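Glycerophosphoryl diester phosphodiesterase (Agrobacterium tumefaciens str. C58, PDB 3KS6) belongs to the glycerophosphoryl diester phosphodiesterase family and folds as a TIM barrel that carries a magnesium ion. Local coordinates at residues A6-G11 with V228-R233; E32-D37 with V100-E105; M131-T136 with T152-L157. All coordinates share one frame; numbering follows the deposited sequence.

Contact 1 (A6-G11 with V228-R233). With ACT (acetate ion), chain H.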
# COMPACT_ATOMS: atom_id res chain seq x y z
N ALA A 6 -6.37 -4.08 -4.61
CA ALA A 6 -5.93 -2.77 -4.15
C ALA A 6 -5.16 -2.06 -5.27
O ALA A 6 -4.25 -2.62 -5.83
CB ALA A 6 -5.05 -2.86 -2.87
N SER A 7 -5.52 -0.82 -5.56
CA SER A 7 -4.89 -0.06 -6.63
C SER A 7 -3.58 0.56 -6.13
O SER A 7 -3.60 1.43 -5.28
CB SER A 7 -5.83 1.04 -7.07
OG SER A 7 -5.29 1.90 -8.05
N HIS A 8 -2.45 0.10 -6.69
CA HIS A 8 -1.11 0.45 -6.20
C HIS A 8 -0.78 1.87 -6.59
O HIS A 8 -0.65 2.19 -7.76
CB HIS A 8 -0.08 -0.54 -6.76
CG HIS A 8 1.30 -0.41 -6.16
ND1 HIS A 8 2.43 -0.18 -6.93
CD2 HIS A 8 1.73 -0.52 -4.88
CE1 HIS A 8 3.49 -0.12 -6.13
NE2 HIS A 8 3.09 -0.35 -4.89
N ARG A 9 -0.67 2.73 -5.58
CA ARG A 9 -0.35 4.13 -5.78
C ARG A 9 -1.40 4.84 -6.67
O ARG A 9 -1.10 5.82 -7.35
CB ARG A 9 1.07 4.32 -6.35
CG ARG A 9 2.13 3.51 -5.62
CD ARG A 9 3.53 3.83 -6.10
NE ARG A 9 4.46 2.79 -5.64
CZ ARG A 9 5.67 2.56 -6.13
NH1 ARG A 9 6.17 3.30 -7.12
NH2 ARG A 9 6.38 1.56 -5.63
N GLY A 10 -2.63 4.36 -6.64
CA GLY A 10 -3.68 4.90 -7.48
C GLY A 10 -3.71 4.32 -8.88
O GLY A 10 -4.51 4.76 -9.67
N GLY A 11 -2.80 3.38 -9.19
CA GLY A 11 -2.74 2.66 -10.48
C GLY A 11 -1.61 3.21 -11.35
O GLY A 11 -1.85 3.76 -12.43
N VAL A 228 -5.69 -10.57 -0.80
CA VAL A 228 -5.66 -9.29 -1.45
C VAL A 228 -4.36 -9.22 -2.22
O VAL A 228 -3.39 -9.93 -1.84
CB VAL A 228 -5.69 -8.14 -0.42
CG1 VAL A 228 -4.50 -8.25 0.56
CG2 VAL A 228 -5.73 -6.74 -1.12
N PHE A 229 -4.35 -8.42 -3.28
CA PHE A 229 -3.10 -8.05 -3.97
C PHE A 229 -3.14 -6.61 -4.39
O PHE A 229 -4.21 -6.08 -4.69
CB PHE A 229 -2.78 -8.96 -5.16
CG PHE A 229 -3.80 -8.92 -6.28
CD1 PHE A 229 -3.64 -8.05 -7.32
CD2 PHE A 229 -4.86 -9.82 -6.31
CE1 PHE A 229 -4.60 -7.97 -8.38
CE2 PHE A 229 -5.80 -9.81 -7.37
CZ PHE A 229 -5.66 -8.88 -8.40
N THR A 230 -1.97 -5.95 -4.35
CA THR A 230 -1.83 -4.63 -4.95
C THR A 230 -1.39 -4.77 -6.41
O THR A 230 -0.68 -5.70 -6.79
CB THR A 230 -0.85 -3.75 -4.22
OG1 THR A 230 0.44 -4.37 -4.23
CG2 THR A 230 -1.37 -3.45 -2.76
N THR A 231 -1.86 -3.84 -7.24
CA THR A 231 -1.58 -3.85 -8.68
C THR A 231 -1.48 -2.46 -9.27
O THR A 231 -2.25 -1.56 -8.95
CB THR A 231 -2.66 -4.65 -9.50
OG1 THR A 231 -2.35 -4.68 -10.92
CG2 THR A 231 -4.07 -4.07 -9.27
N ASP A 232 -0.52 -2.30 -10.16
CA ASP A 232 -0.37 -1.08 -10.95
C ASP A 232 -1.33 -1.02 -12.13
O ASP A 232 -1.34 -0.00 -12.84
CB ASP A 232 1.07 -0.94 -11.50
CG ASP A 232 2.05 -0.44 -10.48
OD1 ASP A 232 1.62 0.09 -9.44
OD2 ASP A 232 3.26 -0.56 -10.77
N ARG A 233 -2.11 -2.09 -12.35
CA ARG A 233 -3.09 -2.15 -13.45
C ARG A 233 -4.48 -2.56 -12.92
O ARG A 233 -4.99 -3.65 -13.25
CB ARG A 233 -2.61 -3.11 -14.54
CG ARG A 233 -1.37 -2.60 -15.30
CD ARG A 233 -1.18 -3.37 -16.62
NE ARG A 233 -0.09 -2.86 -17.48
CZ ARG A 233 1.19 -3.24 -17.46
NH1 ARG A 233 1.64 -4.13 -16.57
NH2 ARG A 233 2.06 -2.72 -18.33
C ACT H . 6.26 -1.55 -3.78
O ACT H . 6.18 -2.27 -4.81
OXT ACT H . 5.76 -0.40 -3.82
CH3 ACT H . 6.93 -2.04 -2.54
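His8, the last residue of strand 4-8, and Asp232, the first after strand 228-231, join through a His-carboxylate hydrogen bond: ND1 of His8 donates to OD1 of Asp232 over 2.7 Å. The two side chains lie side by side and point the same way. OD1 sits almost exactly in the imidazole plane and is met on its syn side, but ND1 is tilted 32° out of the carboxylate plane. CG of His8 is anti to the backbone N (chi1 -171°), with CB already turned toward 228-233. Thr12 adds a second bond to the same carboxylate oxygen, while CG of Arg9 lies over the centre of one ring face. At the far edge of the imidazole, NE2 makes a bent hydrogen bond, 2.9 Å long, to OXT of an acetate ion, probably from the crystallisation liquor; NH2 of Arg9 reaches that oxygen at 2.7 Å.

Behind these side chains, strands 4-8 and 228-231 run parallel and close the TIM barrel, the first strand lying against the last. Ala6 N donates to Phe229 O, Thr231 N to Ala6 O at 3.0 Å, and His8 N to Thr231 O at 2.8 Å. CB of Ala6 packs against CG2 of Thr230 at 3.7 Å on the face of the sheet that these two residues share, with CG2 of Val228 slightly farther off. Thr231 turns to the other face, beside helix 215-224; its OG1 takes the backbone N of Arg233 in an ST turn and is also hydrogen-bonded to Ala212 O. A type II beta turn from Ser7 to Gly10 takes the chain out of strand 4-8; Gly11 then meets the Asp232 carbonyl, its C 3.5 Å from that O.

Contact 2 (E32-D37 with V100-E105). With MG (magnesium ion), chain F.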
# COMPACT_ATOMS: atom_id res chain seq x y z
N GLU A 32 -11.63 -2.68 -4.10
CA GLU A 32 -11.87 -2.56 -2.68
C GLU A 32 -10.97 -1.62 -1.94
O GLU A 32 -11.40 -1.08 -0.94
CB GLU A 32 -11.75 -3.94 -2.03
CG GLU A 32 -12.89 -4.88 -2.44
CD GLU A 32 -12.74 -5.39 -3.84
OE1 GLU A 32 -11.60 -5.77 -4.14
OE2 GLU A 32 -13.73 -5.42 -4.63
N GLU A 33 -9.73 -1.45 -2.40
CA GLU A 33 -8.78 -0.56 -1.73
C GLU A 33 -7.91 0.24 -2.69
O GLU A 33 -7.69 -0.14 -3.84
CB GLU A 33 -7.85 -1.37 -0.80
CG GLU A 33 -8.55 -2.05 0.35
CD GLU A 33 -7.66 -3.07 1.08
OE1 GLU A 33 -6.47 -3.18 0.76
OE2 GLU A 33 -8.17 -3.78 1.96
N VAL A 34 -7.44 1.36 -2.18
CA VAL A 34 -6.40 2.14 -2.83
C VAL A 34 -5.19 2.06 -1.92
O VAL A 34 -5.33 2.22 -0.70
CB VAL A 34 -6.81 3.60 -3.09
CG1 VAL A 34 -7.07 4.36 -1.80
CG2 VAL A 34 -5.76 4.32 -3.97
N GLU A 35 -4.02 1.75 -2.50
CA GLU A 35 -2.78 1.70 -1.74
C GLU A 35 -1.97 2.99 -1.97
O GLU A 35 -1.90 3.48 -3.08
CB GLU A 35 -1.94 0.46 -2.09
CG GLU A 35 -0.76 0.24 -1.09
CD GLU A 35 0.55 0.93 -1.47
OE1 GLU A 35 0.67 1.49 -2.56
OE2 GLU A 35 1.49 0.93 -0.63
N PHE A 36 -1.32 3.48 -0.92
CA PHE A 36 -0.47 4.66 -1.01
C PHE A 36 0.50 4.69 0.17
O PHE A 36 0.28 4.03 1.19
CB PHE A 36 -1.34 5.93 -1.03
CG PHE A 36 -2.21 6.07 0.18
CD1 PHE A 36 -3.43 5.40 0.24
CD2 PHE A 36 -1.78 6.79 1.30
CE1 PHE A 36 -4.22 5.47 1.34
CE2 PHE A 36 -2.58 6.87 2.42
CZ PHE A 36 -3.82 6.23 2.44
N ASP A 37 1.55 5.48 0.00
CA ASP A 37 2.64 5.63 0.99
C ASP A 37 2.65 7.11 1.41
O ASP A 37 2.23 7.98 0.66
CB ASP A 37 3.98 5.28 0.34
CG ASP A 37 3.89 4.10 -0.61
OD1 ASP A 37 3.79 2.94 -0.14
OD2 ASP A 37 3.91 4.34 -1.84
N VAL A 100 -14.46 2.63 -1.83
CA VAL A 100 -13.06 2.12 -1.77
C VAL A 100 -12.38 2.62 -0.49
O VAL A 100 -12.47 3.80 -0.17
CB VAL A 100 -12.30 2.59 -3.02
CG1 VAL A 100 -10.80 2.16 -3.02
CG2 VAL A 100 -13.03 2.09 -4.28
N ASN A 101 -11.65 1.73 0.19
CA ASN A 101 -11.02 2.04 1.45
C ASN A 101 -9.52 2.14 1.31
O ASN A 101 -9.00 1.95 0.23
CB ASN A 101 -11.44 1.03 2.47
CG ASN A 101 -12.92 1.16 2.80
OD1 ASN A 101 -13.50 2.25 2.75
ND2 ASN A 101 -13.53 0.05 3.13
N PHE A 102 -8.83 2.46 2.41
CA PHE A 102 -7.42 2.81 2.35
C PHE A 102 -6.54 1.66 2.80
O PHE A 102 -6.86 0.98 3.79
CB PHE A 102 -7.13 3.96 3.33
CG PHE A 102 -7.46 5.38 2.83
CD1 PHE A 102 -7.89 5.66 1.55
CD2 PHE A 102 -7.18 6.45 3.67
CE1 PHE A 102 -8.11 6.97 1.14
CE2 PHE A 102 -7.40 7.77 3.23
CZ PHE A 102 -7.87 8.00 1.96
N ARG A 103 -5.41 1.49 2.10
CA ARG A 103 -4.31 0.63 2.50
C ARG A 103 -3.09 1.61 2.56
O ARG A 103 -2.54 2.03 1.54
CB ARG A 103 -4.10 -0.53 1.52
CG ARG A 103 -2.83 -1.38 1.76
CD ARG A 103 -2.68 -2.33 0.65
NE ARG A 103 -1.39 -3.02 0.58
CZ ARG A 103 -1.23 -4.34 0.61
NH1 ARG A 103 -2.26 -5.19 0.67
NH2 ARG A 103 -0.00 -4.81 0.47
N CYS A 104 -2.75 2.00 3.77
CA CYS A 104 -1.76 3.03 4.02
C CYS A 104 -0.41 2.43 4.38
O CYS A 104 -0.32 1.74 5.38
CB CYS A 104 -2.29 3.89 5.18
SG CYS A 104 -1.16 5.19 5.72
N GLU A 105 0.65 2.73 3.63
CA GLU A 105 1.98 2.19 3.96
C GLU A 105 2.84 3.22 4.66
O GLU A 105 2.95 4.35 4.20
CB GLU A 105 2.72 1.68 2.71
CG GLU A 105 3.96 0.87 3.07
CD GLU A 105 4.73 0.37 1.87
OE1 GLU A 105 4.16 0.27 0.75
OE2 GLU A 105 5.96 0.13 2.05
MG MG F . 3.51 1.07 -1.01
O HOH W 1 -4.59 -4.57 2.25
O HOH W 2 1.03 -1.38 1.11
O HOH W 3 3.10 2.03 -2.86
O HOH W 4 5.51 0.95 -1.60
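Glu32 and Asn101 begin the pairing, Asn101 N donating to Glu32 O. At Glu33, CG1 of Val100 lies against the backbone, 3.5 Å from Glu33 C. The Glu33 side chain runs obliquely across Arg103, with OE1 beside CB; water 1 links that oxygen to Arg103 NH1, while OE2 forms a salt bridge with Arg4. Val34 turns to the other face, where its CG1 rests 3.7 Å from CD1 of Phe102. Its N donates to Asn101 O and its O accepts from Arg103 N, the alternation of parallel strands, here two neighbours, 33-40 and 101-106, in the wall of a TIM barrel.

Glu35 points into the barrel. Its chain is bent at chi2 (-90°), which swings CD aside; CG packs 3.6 Å from CD of Arg103. OE2 binds the magnesium ion at 2.1 Å and also accepts from water 2, whose oxygen takes the N-H of Arg103 NE; the arginine is thus held at both carboxylates through water. Phe36 faces outward, toward helix 88-95, and drives its edge into the face of Phe102, centroids 4.8 Å apart and planes at 75°. CE1 stands over that face, displaced toward the rim, while CA of Cys104 lies over one face of the Phe36 ring in a CH-pi contact and SG approaches obliquely.

Asp37 ends the walk at the metal. OD1 binds magnesium alongside OE1 of Glu105, which lies 2.0 Å from the ion; the two side chains point the same way with their carboxylate planes 81° apart. The close approach of Asp37 OD1 and Glu105 OE1, 2.8 Å, is consistent with the cation offsetting their repulsion. Water 3, itself a ligand, donates to Asp37 OD2 and Glu35 OE1, the second oxygens of these two carboxylates; water 4 and one atom from outside the two segments complete the ligands.

Contact 3 (M131-T136 with T152-L157)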
# COMPACT_ATOMS: atom_id res chain seq x y z
N MSE A 131 -11.20 9.10 8.21
CA MSE A 131 -10.81 7.96 7.38
C MSE A 131 -10.12 6.84 8.17
O MSE A 131 -9.85 5.78 7.59
CB MSE A 131 -9.92 8.41 6.22
CG MSE A 131 -10.64 9.25 5.18
SE MSE A 131 -12.06 8.24 4.30
CE MSE A 131 -11.02 6.83 3.49
N LEU A 132 -9.84 7.02 9.47
CA LEU A 132 -9.13 6.00 10.23
C LEU A 132 -9.85 4.67 10.20
O LEU A 132 -9.24 3.63 10.02
CB LEU A 132 -8.94 6.39 11.70
CG LEU A 132 -8.04 5.46 12.54
CD1 LEU A 132 -6.66 5.30 11.92
CD2 LEU A 132 -7.95 5.95 14.00
N GLU A 133 -11.17 4.71 10.41
CA GLU A 133 -11.97 3.49 10.46
C GLU A 133 -12.12 2.81 9.11
O GLU A 133 -12.66 1.71 9.04
CB GLU A 133 -13.35 3.76 11.09
CG GLU A 133 -13.26 4.26 12.55
CD GLU A 133 -12.27 3.43 13.41
OE1 GLU A 133 -12.41 2.17 13.50
OE2 GLU A 133 -11.34 4.04 13.99
N ARG A 134 -11.63 3.45 8.05
CA ARG A 134 -11.58 2.83 6.74
C ARG A 134 -10.16 2.54 6.30
O ARG A 134 -9.91 2.40 5.11
CB ARG A 134 -12.27 3.72 5.73
CG ARG A 134 -13.76 3.93 6.00
CD ARG A 134 -14.37 5.02 5.12
NE ARG A 134 -14.09 4.88 3.70
CZ ARG A 134 -14.36 5.80 2.78
NH1 ARG A 134 -14.94 6.95 3.11
NH2 ARG A 134 -14.04 5.55 1.53
N THR A 135 -9.23 2.43 7.23
CA THR A 135 -7.83 2.25 6.87
C THR A 135 -7.24 0.94 7.42
O THR A 135 -7.52 0.55 8.58
CB THR A 135 -6.97 3.44 7.37
OG1 THR A 135 -7.43 4.64 6.76
CG2 THR A 135 -5.48 3.25 7.01
N THR A 136 -6.48 0.27 6.56
CA THR A 136 -5.57 -0.83 6.94
C THR A 136 -4.17 -0.28 6.80
O THR A 136 -3.88 0.44 5.84
CB THR A 136 -5.74 -2.05 5.97
OG1 THR A 136 -6.96 -2.73 6.29
CG2 THR A 136 -4.58 -3.03 6.07
N THR A 152 -2.98 1.85 17.30
CA THR A 152 -4.28 1.71 16.64
C THR A 152 -4.75 0.29 16.68
O THR A 152 -3.94 -0.63 16.75
CB THR A 152 -4.23 2.22 15.15
OG1 THR A 152 -5.55 2.21 14.60
CG2 THR A 152 -3.31 1.37 14.25
N THR A 153 -6.07 0.15 16.70
CA THR A 153 -6.72 -1.14 16.65
C THR A 153 -7.06 -1.50 15.21
O THR A 153 -7.61 -2.57 14.97
CB THR A 153 -8.01 -1.12 17.47
OG1 THR A 153 -8.81 -0.02 17.02
CG2 THR A 153 -7.68 -0.93 18.93
N ARG A 154 -6.75 -0.61 14.25
CA ARG A 154 -6.98 -0.91 12.83
C ARG A 154 -6.16 -2.10 12.36
O ARG A 154 -5.13 -2.39 12.93
CB ARG A 154 -6.70 0.32 11.94
CG ARG A 154 -7.62 1.55 12.23
CD ARG A 154 -9.10 1.18 12.08
NE ARG A 154 -9.35 0.60 10.77
CZ ARG A 154 -10.40 -0.16 10.43
NH1 ARG A 154 -11.34 -0.47 11.30
NH2 ARG A 154 -10.48 -0.63 9.21
N PRO A 155 -6.62 -2.79 11.31
CA PRO A 155 -5.85 -3.92 10.84
C PRO A 155 -4.48 -3.51 10.34
O PRO A 155 -4.35 -2.43 9.78
CB PRO A 155 -6.68 -4.46 9.68
CG PRO A 155 -8.07 -3.92 9.92
CD PRO A 155 -7.83 -2.59 10.50
N ARG A 156 -3.49 -4.38 10.57
CA ARG A 156 -2.11 -4.21 10.14
C ARG A 156 -1.66 -5.41 9.31
O ARG A 156 -2.09 -6.55 9.59
CB ARG A 156 -1.18 -4.11 11.36
CG ARG A 156 -1.38 -2.89 12.25
CD ARG A 156 -0.87 -3.13 13.70
NE ARG A 156 -1.74 -4.05 14.48
CZ ARG A 156 -1.39 -5.27 14.90
NH1 ARG A 156 -0.18 -5.75 14.72
NH2 ARG A 156 -2.28 -6.02 15.55
N LEU A 157 -0.78 -5.17 8.34
CA LEU A 157 -0.15 -6.26 7.61
C LEU A 157 1.33 -5.94 7.38
O LEU A 157 1.68 -4.81 7.04
CB LEU A 157 -0.86 -6.61 6.31
CG LEU A 157 -0.67 -5.73 5.09
CD1 LEU A 157 0.48 -6.18 4.24
CD2 LEU A 157 -1.93 -5.67 4.22
O HOH W 5 -11.01 0.23 14.76
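Arg154 grips Thr135 O side-on with two nitrogens. NE donates at 2.9 Å in the carbonyl plane, and NH2 donates to the same Thr135 O at 3.2 Å from above that plane; the oxygen lies close to the guanidinium plane for both. Bends at chi2 and chi3 (-57° and -56°) place CD near Leu132 O and bring NE to Thr135 O. Glu133 adds charge: its OE1 makes a long salt bridge to Arg154 NH1, 3.6 Å away, with carboxylate and guanidinium planes 79° apart. Water 5 donates to the same OE1 and is also hydrogen-bonded to Thr153 OG1.

The contact lies at the start of two neighbouring parallel strands in a beta-alpha-beta unit of the TIM barrel, 135-139 and 156-160, joined by helix 142-151. Arg154 therefore ties the loop after that helix to the entry of the preceding strand. Within the segments, Thr135 OG1 donates to the O of Met131 (selenomethionine in the model), and Arg154 N donates to Thr152 OG1 in an ST turn.

Van der Waals contacts surround the guanidinium and the strand starts. Glu133 O lies over one guanidinium face and CD of Pro155 over the opposite one, both toward the rim. CD1 of Leu132 slides past CG of Arg154 at 3.9 Å. Thr136 crosses Pro155 at about a right angle, OG1 standing 3.8 Å from Pro155 CB, and its CG2 meets CD2 of Leu157 at 4.2 Å.

All three contacts belong to one barrel sheet, contacts 2 and 3 nested within the loop that contact 1 spans. Contacts 1 and 2, centres about 9 Å apart, touch, since strands 4-8 and 33-40 are neighbours: Ser7 O and Glu35 N, 2.8 Å apart, probably hydrogen-bond. The His8 side chain comes within about 4 Å of the magnesium ion held by contact 2, and an unidentified ligand is hydrogen-bonded by His8 and Thr230 of contact 1 and Arg103 of contact 2. Contacts 2 and 3, centres about 10 Å apart, join through a probable bond between Cys104 N and Thr136 O at 2.8 Å, while Arg134 reaches Asn101. Contact 3 stands back: the Leu157 side chain is about 9 Å from the ion.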